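Local coordinates for protein angiotensin-converting enzyme (Anopheles gambiae, PDB 6S1Y) that probably cleaves peptides as a zinc-dependent metallopeptidase of the angiotensin-converting enzyme family, at residues A[362-367]-A[381-386]. Sequence-based numbering, arbitrary orientation.
Sequences IQYYLQ and PGFHEA. With ZN (zinc ion), chain G; KSN ((2~{S})-2-[[(4~{S})-4-azanyl-5-oxidanyl-5-oxidanylidene-pentanoyl]amino]pentanedioic acid), chain H.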
loop_
_atom_site.group_PDB
_atom_site.type_symbol
_atom_site.label_atom_id
_atom_site.label_comp_id
_atom_site.label_asym_id
_atom_site.label_seq_id
_atom_site.Cartn_x
_atom_site.Cartn_y
_atom_site.Cartn_z
ATOM N N ILE A 362 -8.719 -4.512 8.812
ATOM C CA ILE A 362 -9.442 -5.308 9.802
ATOM C C ILE A 362 -10.930 -4.965 9.778
ATOM O O ILE A 362 -11.786 -5.849 9.684
ATOM C CB ILE A 362 -8.856 -5.098 11.209
ATOM C CG1 ILE A 362 -7.419 -5.604 11.291
ATOM C CG2 ILE A 362 -9.728 -5.816 12.243
ATOM C CD1 ILE A 362 -7.263 -7.084 11.081
ATOM N N GLN A 363 -11.256 -3.668 9.846
ATOM C CA GLN A 363 -12.652 -3.250 9.840
ATOM C C GLN A 363 -13.368 -3.765 8.601
ATOM O O GLN A 363 -14.533 -4.167 8.666
ATOM C CB GLN A 363 -12.741 -1.731 9.911
ATOM C CG GLN A 363 -14.166 -1.200 9.958
ATOM C CD GLN A 363 -14.897 -1.587 11.242
ATOM O OE1 GLN A 363 -16.105 -1.843 11.220
ATOM N NE2 GLN A 363 -14.167 -1.623 12.362
ATOM N N TYR A 364 -12.704 -3.745 7.454
ATOM C CA TYR A 364 -13.339 -4.252 6.248
ATOM C C TYR A 364 -13.646 -5.737 6.424
ATOM O O TYR A 364 -14.766 -6.189 6.158
ATOM C CB TYR A 364 -12.427 -3.993 5.051
ATOM C CG TYR A 364 -13.076 -3.765 3.687
ATOM C CD1 TYR A 364 -14.383 -4.142 3.413
ATOM C CD2 TYR A 364 -12.337 -3.167 2.659
ATOM C CE1 TYR A 364 -14.944 -3.934 2.135
ATOM C CE2 TYR A 364 -12.879 -2.943 1.402
ATOM C CZ TYR A 364 -14.179 -3.329 1.132
ATOM O OH TYR A 364 -14.669 -3.089 -0.143
ATOM N N TYR A 365 -12.658 -6.504 6.909
ATOM C CA TYR A 365 -12.882 -7.910 7.229
ATOM C C TYR A 365 -14.139 -8.071 8.087
ATOM O O TYR A 365 -15.031 -8.867 7.765
ATOM C CB TYR A 365 -11.661 -8.492 7.960
ATOM C CG TYR A 365 -10.325 -8.509 7.198
ATOM C CD1 TYR A 365 -10.271 -8.493 5.806
ATOM C CD2 TYR A 365 -9.119 -8.534 7.898
ATOM C CE1 TYR A 365 -9.061 -8.507 5.136
ATOM C CE2 TYR A 365 -7.899 -8.560 7.235
ATOM C CZ TYR A 365 -7.875 -8.543 5.859
ATOM O OH TYR A 365 -6.653 -8.556 5.220
ATOM N N LEU A 366 -14.234 -7.301 9.181
ATOM C CA LEU A 366 -15.356 -7.456 10.101
ATOM C C LEU A 366 -16.675 -7.104 9.435
ATOM O O LEU A 366 -17.696 -7.742 9.715
ATOM C CB LEU A 366 -15.145 -6.609 11.354
ATOM C CG LEU A 366 -13.960 -7.075 12.202
ATOM C CD1 LEU A 366 -13.601 -6.034 13.246
ATOM C CD2 LEU A 366 -14.243 -8.436 12.895
ATOM N N GLN A 367 -16.671 -6.137 8.512
ATOM C CA GLN A 367 -17.925 -5.686 7.912
ATOM C C GLN A 367 -18.484 -6.676 6.896
ATOM O O GLN A 367 -19.696 -6.689 6.662
ATOM C CB GLN A 367 -17.738 -4.323 7.238
ATOM C CG GLN A 367 -17.542 -3.180 8.214
ATOM C CD GLN A 367 -18.805 -2.884 9.014
ATOM O OE1 GLN A 367 -19.905 -2.898 8.471
ATOM N NE2 GLN A 367 -18.643 -2.612 10.301
ATOM N N PRO A 381 -9.210 -4.241 -5.347
ATOM C CA PRO A 381 -8.095 -4.175 -4.376
ATOM C C PRO A 381 -7.823 -2.785 -3.848
ATOM O O PRO A 381 -7.236 -2.653 -2.768
ATOM C CB PRO A 381 -6.896 -4.719 -5.167
ATOM C CG PRO A 381 -7.516 -5.557 -6.269
ATOM C CD PRO A 381 -8.820 -4.897 -6.606
ATOM N N GLY A 382 -8.232 -1.735 -4.559
ATOM C CA GLY A 382 -8.021 -0.390 -4.063
ATOM C C GLY A 382 -8.972 0.006 -2.963
ATOM O O GLY A 382 -8.616 0.814 -2.095
ATOM N N PHE A 383 -10.191 -0.527 -2.970
ATOM C CA PHE A 383 -11.084 -0.262 -1.844
ATOM C C PHE A 383 -10.457 -0.716 -0.531
ATOM O O PHE A 383 -10.537 -0.012 0.479
ATOM C CB PHE A 383 -12.422 -0.969 -2.031
ATOM C CG PHE A 383 -13.371 -0.259 -2.942
ATOM C CD1 PHE A 383 -13.014 0.041 -4.238
ATOM C CD2 PHE A 383 -14.646 0.060 -2.505
ATOM C CE1 PHE A 383 -13.891 0.672 -5.079
ATOM C CE2 PHE A 383 -15.536 0.679 -3.339
ATOM C CZ PHE A 383 -15.165 0.994 -4.633
ATOM N N HIS A 384 -9.828 -1.892 -0.517
ATOM C CA HIS A 384 -9.252 -2.397 0.727
ATOM C C HIS A 384 -8.154 -1.487 1.254
ATOM O O HIS A 384 -8.065 -1.237 2.464
ATOM C CB HIS A 384 -8.694 -3.790 0.516
ATOM C CG HIS A 384 -9.277 -4.800 1.442
ATOM N ND1 HIS A 384 -9.047 -4.775 2.799
ATOM C CD2 HIS A 384 -10.100 -5.848 1.216
ATOM C CE1 HIS A 384 -9.686 -5.779 3.369
ATOM N NE2 HIS A 384 -10.335 -6.443 2.431
ATOM N N GLU A 385 -7.294 -0.984 0.352
ATOM C CA GLU A 385 -6.206 -0.105 0.771
ATOM C C GLU A 385 -6.701 1.280 1.156
ATOM O O GLU A 385 -6.037 1.971 1.928
ATOM C CB GLU A 385 -5.172 -0.019 -0.359
ATOM C CG GLU A 385 -4.677 -1.377 -0.832
ATOM C CD GLU A 385 -4.069 -2.177 0.301
ATOM O OE1 GLU A 385 -3.619 -1.559 1.288
ATOM O OE2 GLU A 385 -4.070 -3.416 0.200
ATOM N N ALA A 386 -7.864 1.686 0.667
ATOM C CA ALA A 386 -8.352 3.040 0.916
ATOM C C ALA A 386 -8.948 3.235 2.306
ATOM O O ALA A 386 -8.932 4.361 2.824
ATOM C CB ALA A 386 -9.406 3.404 -0.134
HETATM ZN ZN ZN G . -2.923 -2.269 2.949
HETATM C C10 KSN H . 0.308 -7.908 2.366
HETATM C C13 KSN H . -0.769 -3.503 3.387
HETATM C C17 KSN H . 4.055 0.488 1.493
HETATM C C02 KSN H . 2.642 0.910 1.916
HETATM C C03 KSN H . 1.690 -0.232 2.300
HETATM C C04 KSN H . 2.322 -1.556 2.698
HETATM C C05 KSN H . 1.995 -2.043 4.133
HETATM C C07 KSN H . 0.657 -4.105 3.340
HETATM C C08 KSN H . 0.690 -5.615 3.541
HETATM C C09 KSN H . 0.040 -6.391 2.380
HETATM N N01 KSN H . 1.999 1.678 0.844
HETATM N N06 KSN H . 1.255 -3.284 4.401
HETATM O O11 KSN H . 1.285 -8.378 3.029
HETATM O O12 KSN H . -0.427 -8.705 1.687
HETATM O O14 KSN H . -1.251 -3.200 4.513
HETATM O O15 KSN H . -1.428 -3.274 2.355
HETATM O O16 KSN H . 2.417 -1.426 5.066
HETATM O O18 KSN H . 4.919 0.342 2.400
HETATM O O19 KSN H . 4.412 0.286 0.302
#
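His384 meets two tyrosines of the helix that carries the zinc-binding histidines. Tyr364 puts its CD2 over one face of the His384 imidazole, near the ring centre and 3.7 Å from His384 ND1. The two rings are tilted by 34°, not stacked, with centroids 4.4 Å apart. Tyr365 approaches more steeply, its plane at 55° to that of His384, and Tyr365 CE1 comes within 3.3 Å of His384 CE1. Together the three rings form an aromatic cluster.

The apolar part is small. Tyr364 reaches toward helix 381-395, and Tyr364 CE2 lies 4.0 Å from Phe383 CB. The Phe383 ring then turns away, toward Met545.

Polar ends are satisfied outside the two segments. Tyr364 OH bonds to Ala379 N, and Tyr365 OH to Ala330 O. His384 ND1 is paired with His361 ND1 and NE2 with Tyr368 OH, which fixes the rotation of the imidazole.

Glu385 is one of three protein ligands of the zinc, with His357 and His361. Glu385 OE1 binds zinc at 1.9 Å, while Glu385 OE2 stays 3.2 Å from the metal. KSN O15 lies 1.9 Å from the zinc, with KSN O14 longer at 2.5 Å.

These positions match a gluzincin HExxH site with its downstream glutamate. His384 bonds to the His361 nitrogen that does not bind zinc, consistent with a second-shell role steadying this ligand, while the tyrosines confine its ring.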